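Local coordinates for capsid polyprotein (Turkey astrovirus 2, PDB 3TS3) that forms the projection (spike) domain of the astrovirus capsid, part of a polyprotein that probably self-assembles into the icosahedral immature shell, at residues W76-L80 and Y179-M184; F69-A74 and R152-L156. One frame throughout, in Å; residues are numbered along the deposited sequence.

How the interactions relate
The two interactions lie in one spike domain, their centres about 14 Å apart. Their segments alternate along the chain: 69-74, 76-80, 152-156, 179-184. Residues 69-74 lead almost directly into strand 76-81, so one continuous piece of chain serves both contacts. Strands 76-81 and 153-159 belong to the same antiparallel sheet, and strand 164-171 pairs with both. Interaction 1 lays a loop against the sheet beside the second subunit. Interaction 2 joins the small hairpin of strands 56-59 and 67-70 to the sheet, within the chain. Together they tie an interface loop and the hairpin to one sheet of the spike. The contacts touch where the W77 indole packs on L71 and D72.

Interaction 1 (W76-L80 and Y179-M184); sequences WWNIL and YQNLKM
Y179 and N78 make the polar part of this contact. The phenol OH of Y179 donates a hydrogen bond of 2.6 Å to OD1 of N78. It arrives in the plane of the amide carbonyl, on a lone pair, with a C=O...O angle of 124°. The amide and ring planes are steeply inclined, 75° apart. OD1 sits at the ring edge, near its plane, because it bonds the hydroxyl. The other half of the amide is used too: N78 ND2 bonds F169 O on the adjacent strand 164-171. Bonds at both amide atoms fix the flip of N78.

The apolar part centres on L80. Its CD2 methyl sits over one face of the Y179 ring, 4.2 Å from the ring centroid, in a CH-pi contact. The other methyl, CD1, extends anti to CA (chi2 -170°) and reaches SD of M184 at 4.3 Å. It also approaches CD2 of L182 at 4.5 Å, a looser contact. That L182 methyl lies in the plane of the Y179 ring, at its edge.

N78 and L80 project from the same side of strand 76-81. They receive the loop between strands 164-171 and 187-189. On the loop, Y179 and M184 also pack on V206 of the second subunit. L182 O and M184 N both bond OG1 of T205 of that subunit.

The ring is thus held at two places, by a bond at its hydroxyl and a methyl on its face. This ties a loop at the subunit interface to the sheet of its own chain.

Interaction 2 (F69-A74 and R152-L156); sequences FLLDAA and RRAAL
R153 lies against F69. CB of F69 sits over one face of the guanidinium group, 3.3 Å from NH2, offset toward the rim. The ring and guanidinium planes are nearly parallel, 15° apart. The chain of R153 bends at chi2 (100°), which turns the guanidinium group alongside CB and CD1 of F69. NE is held by S145 OG, and W190 makes a cation-pi contact with the same arginine.

Two apolar contacts accompany it. CB of A155 sits at the edge of the F69 ring, 4.0 Å from CZ. CD2 of L71 fits against CG of R153 at 3.7 Å, the side chains crossing at about a right angle.

The contact joins the hairpin of 56-59 and 67-70, with the loop that follows, to the start of strand 153-159 in the large antiparallel sheet. Segments 69-74 and 152-155 run 119° apart and do not pair as strands; water carries their polar links.

Four waters bridge the segments. One links L70 O to R153 NH1. Two donate to D72 OD2: one also accepts from D72 N and donates to R153 O, the other accepts from R153 N. The fourth connects A73 O with NH2 of R152, in the guanidinium plane.

D72 and R152 attract only at a distance. OD2 is 4.6 Å from NH1, well out of the guanidinium plane, where no N-H points at it. NH2 of R152 bonds S170 OG.

Interaction 1 (W76-L80 and Y179-M184)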
loop_
_atom_site.group_PDB
_atom_site.type_symbol
_atom_site.label_atom_id
_atom_site.label_comp_id
_atom_site.label_asym_id
_atom_site.label_seq_id
_atom_site.Cartn_x
_atom_site.Cartn_y
_atom_site.Cartn_z
ATOM N N TRP C 76 15.499 16.233 3.848
ATOM C CA TRP C 76 14.472 15.780 4.781
ATOM C C TRP C 76 14.535 14.264 4.982
ATOM O O TRP C 76 14.313 13.492 4.070
ATOM C CB TRP C 76 13.090 16.233 4.303
ATOM C CG TRP C 76 12.959 17.735 4.234
ATOM C CD1 TRP C 76 13.159 18.529 3.142
ATOM C CD2 TRP C 76 12.608 18.616 5.307
ATOM N NE1 TRP C 76 12.959 19.844 3.470
ATOM C CE2 TRP C 76 12.607 19.923 4.790
ATOM C CE3 TRP C 76 12.286 18.427 6.654
ATOM C CZ2 TRP C 76 12.309 21.028 5.569
ATOM C CZ3 TRP C 76 11.986 19.531 7.424
ATOM C CH2 TRP C 76 11.995 20.812 6.879
ATOM N N TRP C 77 14.850 13.878 6.207
ATOM C CA TRP C 77 15.097 12.497 6.566
ATOM C C TRP C 77 14.041 12.020 7.540
ATOM O O TRP C 77 13.685 12.721 8.460
ATOM C CB TRP C 77 16.516 12.371 7.124
ATOM C CG TRP C 77 17.498 12.771 6.079
ATOM C CD1 TRP C 77 18.063 13.998 5.908
ATOM C CD2 TRP C 77 17.974 11.955 5.006
ATOM N NE1 TRP C 77 18.888 13.988 4.809
ATOM C CE2 TRP C 77 18.851 12.742 4.240
ATOM C CE3 TRP C 77 17.761 10.630 4.632
ATOM C CZ2 TRP C 77 19.496 12.247 3.114
ATOM C CZ3 TRP C 77 18.403 10.144 3.528
ATOM C CH2 TRP C 77 19.266 10.944 2.782
ATOM N N ASN C 78 13.515 10.839 7.282
ATOM C CA ASN C 78 12.394 10.334 8.040
ATOM C C ASN C 78 12.649 8.967 8.640
ATOM O O ASN C 78 13.001 8.047 7.943
ATOM C CB ASN C 78 11.180 10.284 7.114
ATOM C CG ASN C 78 10.914 11.618 6.450
ATOM O OD1 ASN C 78 10.296 12.484 7.032
ATOM N ND2 ASN C 78 11.396 11.786 5.233
ATOM N N ILE C 79 12.465 8.866 9.950
ATOM C CA ILE C 79 12.583 7.604 10.651
ATOM C C ILE C 79 11.178 7.260 11.135
ATOM O O ILE C 79 10.703 7.812 12.120
ATOM C CB ILE C 79 13.528 7.754 11.857
ATOM C CG1 ILE C 79 14.865 8.345 11.412
ATOM C CG2 ILE C 79 13.751 6.426 12.538
ATOM C CD1 ILE C 79 15.770 8.769 12.547
ATOM N N LEU C 80 10.529 6.327 10.445
ATOM C CA LEU C 80 9.151 5.965 10.760
ATOM C C LEU C 80 9.035 4.525 11.254
ATOM O O LEU C 80 9.813 3.671 10.876
ATOM C CB LEU C 80 8.243 6.183 9.548
ATOM C CG LEU C 80 8.169 7.602 8.991
ATOM C CD1 LEU C 80 7.050 7.666 7.964
ATOM C CD2 LEU C 80 7.925 8.599 10.102
ATOM N N TYR C 179 3.588 15.327 10.179
ATOM C CA TYR C 179 3.577 14.398 9.051
ATOM C C TYR C 179 2.302 14.505 8.223
ATOM O O TYR C 179 1.929 13.588 7.516
ATOM C CB TYR C 179 3.887 12.955 9.498
ATOM C CG TYR C 179 5.367 12.731 9.519
ATOM C CD1 TYR C 179 6.125 13.121 10.604
ATOM C CD2 TYR C 179 6.019 12.212 8.422
ATOM C CE1 TYR C 179 7.490 12.965 10.608
ATOM C CE2 TYR C 179 7.381 12.051 8.420
ATOM C CZ TYR C 179 8.109 12.437 9.515
ATOM O OH TYR C 179 9.465 12.287 9.512
ATOM N N GLN C 180 1.654 15.656 8.320
ATOM C CA GLN C 180 0.421 15.933 7.594
ATOM C C GLN C 180 0.564 15.961 6.069
ATOM O O GLN C 180 -0.365 15.599 5.352
ATOM C CB GLN C 180 -0.249 17.206 8.116
ATOM C CG GLN C 180 0.508 18.485 7.846
ATOM C CD GLN C 180 1.474 18.867 8.956
ATOM O OE1 GLN C 180 1.948 18.028 9.708
ATOM N NE2 GLN C 180 1.773 20.153 9.042
ATOM N N ASN C 181 1.695 16.459 5.585
ATOM C CA ASN C 181 1.982 16.545 4.155
ATOM C C ASN C 181 2.276 15.244 3.428
ATOM O O ASN C 181 2.083 15.154 2.238
ATOM C CB ASN C 181 3.128 17.513 3.863
ATOM C CG ASN C 181 2.921 18.868 4.479
ATOM O OD1 ASN C 181 1.798 19.307 4.679
ATOM N ND2 ASN C 181 4.017 19.552 4.765
ATOM N N LEU C 182 2.822 14.273 4.141
ATOM C CA LEU C 182 3.363 13.103 3.483
ATOM C C LEU C 182 2.292 12.119 3.030
ATOM O O LEU C 182 1.471 11.677 3.814
ATOM C CB LEU C 182 4.377 12.420 4.406
ATOM C CG LEU C 182 5.167 11.231 3.864
ATOM C CD1 LEU C 182 5.836 11.586 2.561
ATOM C CD2 LEU C 182 6.176 10.754 4.881
ATOM N N LYS C 183 2.312 11.797 1.744
ATOM C CA LYS C 183 1.408 10.791 1.222
ATOM C C LYS C 183 2.293 9.578 0.926
ATOM O O LYS C 183 3.082 9.589 0.001
ATOM C CB LYS C 183 0.685 11.299 -0.031
ATOM C CG LYS C 183 0.167 12.758 0.014
ATOM C CD LYS C 183 -0.761 13.079 1.181
ATOM C CE LYS C 183 -1.315 14.512 1.066
ATOM N NZ LYS C 183 -1.802 15.068 2.360
ATOM N N MET C 184 2.174 8.542 1.746
ATOM C CA MET C 184 3.036 7.373 1.637
ATOM C C MET C 184 2.885 6.574 0.356
ATOM O O MET C 184 1.807 6.463 -0.192
ATOM C CB MET C 184 2.809 6.417 2.805
ATOM C CG MET C 184 3.284 6.924 4.122
ATOM S SD MET C 184 5.080 7.078 4.200
ATOM C CE MET C 184 5.601 5.450 3.761
#

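Interaction 2 (F69-A74 and R152-L156)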
loop_
_atom_site.group_PDB
_atom_site.type_symbol
_atom_site.label_atom_id
_atom_site.label_comp_id
_atom_site.label_asym_id
_atom_site.label_seq_id
_atom_site.Cartn_x
_atom_site.Cartn_y
_atom_site.Cartn_z
ATOM N N PHE C 69 25.147 0.727 0.367
ATOM C CA PHE C 69 24.317 1.108 -0.761
ATOM C C PHE C 69 24.007 2.604 -0.670
ATOM O O PHE C 69 23.684 3.106 0.390
ATOM C CB PHE C 69 23.086 0.200 -0.997
ATOM C CG PHE C 69 22.064 0.161 0.123
ATOM C CD1 PHE C 69 20.994 1.034 0.135
ATOM C CD2 PHE C 69 22.114 -0.823 1.089
ATOM C CE1 PHE C 69 20.031 0.966 1.126
ATOM C CE2 PHE C 69 21.152 -0.900 2.080
ATOM C CZ PHE C 69 20.109 -0.004 2.097
ATOM N N LEU C 70 24.188 3.314 -1.777
ATOM C CA LEU C 70 23.975 4.753 -1.821
ATOM C C LEU C 70 22.509 5.164 -1.831
ATOM O O LEU C 70 21.672 4.454 -2.344
ATOM C CB LEU C 70 24.682 5.360 -3.034
ATOM C CG LEU C 70 26.195 5.185 -3.128
ATOM C CD1 LEU C 70 26.656 5.567 -4.517
ATOM C CD2 LEU C 70 26.894 6.034 -2.086
ATOM N N LEU C 71 22.227 6.339 -1.286
ATOM C CA LEU C 71 20.886 6.914 -1.280
ATOM C C LEU C 71 20.930 8.250 -2.005
ATOM O O LEU C 71 21.994 8.790 -2.235
ATOM C CB LEU C 71 20.380 7.145 0.142
ATOM C CG LEU C 71 20.226 5.963 1.090
ATOM C CD1 LEU C 71 19.645 6.472 2.397
ATOM C CD2 LEU C 71 19.356 4.874 0.510
ATOM N N ASP C 72 19.771 8.768 -2.375
ATOM C CA ASP C 72 19.697 10.072 -3.021
ATOM C C ASP C 72 20.014 11.191 -2.035
ATOM O O ASP C 72 19.621 11.126 -0.882
ATOM C CB ASP C 72 18.306 10.303 -3.613
ATOM C CG ASP C 72 17.991 9.360 -4.751
ATOM O OD1 ASP C 72 18.672 9.420 -5.788
ATOM O OD2 ASP C 72 17.056 8.561 -4.617
ATOM N N ALA C 73 20.704 12.221 -2.502
ATOM C CA ALA C 73 20.963 13.385 -1.666
ATOM C C ALA C 73 19.622 13.999 -1.302
ATOM O O ALA C 73 18.726 14.046 -2.127
ATOM C CB ALA C 73 21.805 14.403 -2.430
ATOM N N ALA C 74 19.485 14.445 -0.055
ATOM C CA ALA C 74 18.232 15.022 0.420
ATOM C C ALA C 74 18.418 15.891 1.660
ATOM O O ALA C 74 19.430 15.803 2.327
ATOM C CB ALA C 74 17.225 13.922 0.706
ATOM N N ARG C 152 13.104 5.528 -5.498
ATOM C CA ARG C 152 13.888 6.257 -4.513
ATOM C C ARG C 152 14.302 5.263 -3.444
ATOM O O ARG C 152 13.471 4.752 -2.705
ATOM C CB ARG C 152 13.053 7.367 -3.890
ATOM C CG ARG C 152 13.858 8.351 -3.067
ATOM C CD ARG C 152 12.969 9.396 -2.436
ATOM N NE ARG C 152 13.741 10.485 -1.847
ATOM C CZ ARG C 152 14.140 11.566 -2.502
ATOM N NH1 ARG C 152 13.854 11.728 -3.787
ATOM N NH2 ARG C 152 14.838 12.487 -1.863
ATOM N N ARG C 153 15.601 5.000 -3.385
ATOM C CA ARG C 153 16.166 4.006 -2.492
ATOM C C ARG C 153 15.949 4.373 -1.032
ATOM O O ARG C 153 16.004 5.536 -0.651
ATOM C CB ARG C 153 17.664 3.831 -2.766
ATOM C CG ARG C 153 18.304 2.578 -2.158
ATOM C CD ARG C 153 18.440 1.530 -3.220
ATOM N NE ARG C 153 19.115 0.293 -2.831
ATOM C CZ ARG C 153 20.285 -0.099 -3.319
ATOM N NH1 ARG C 153 20.941 0.669 -4.177
ATOM N NH2 ARG C 153 20.794 -1.262 -2.954
ATOM N N ALA C 154 15.712 3.336 -0.234
ATOM C CA ALA C 154 15.383 3.453 1.182
ATOM C C ALA C 154 15.836 2.206 1.933
ATOM O O ALA C 154 16.312 1.263 1.337
ATOM C CB ALA C 154 13.891 3.657 1.363
ATOM N N ALA C 155 15.694 2.221 3.249
ATOM C CA ALA C 155 16.084 1.077 4.044
ATOM C C ALA C 155 15.025 0.704 5.058
ATOM O O ALA C 155 14.417 1.566 5.657
ATOM C CB ALA C 155 17.395 1.356 4.754
ATOM N N LEU C 156 14.834 -0.595 5.257
ATOM C CA LEU C 156 13.973 -1.083 6.320
ATOM C C LEU C 156 14.888 -1.762 7.331
ATOM O O LEU C 156 15.632 -2.671 6.987
ATOM C CB LEU C 156 12.940 -2.076 5.787
ATOM C CG LEU C 156 12.032 -2.785 6.801
ATOM C CD1 LEU C 156 11.119 -1.815 7.516
ATOM C CD2 LEU C 156 11.217 -3.861 6.105
HETATM O O HOH W 1 21.218 3.441 -4.844
HETATM O O HOH W 2 17.182 7.563 -1.969
HETATM O O HOH W 3 17.232 6.002 -5.584
HETATM O O HOH W 4 16.097 14.939 -2.627
#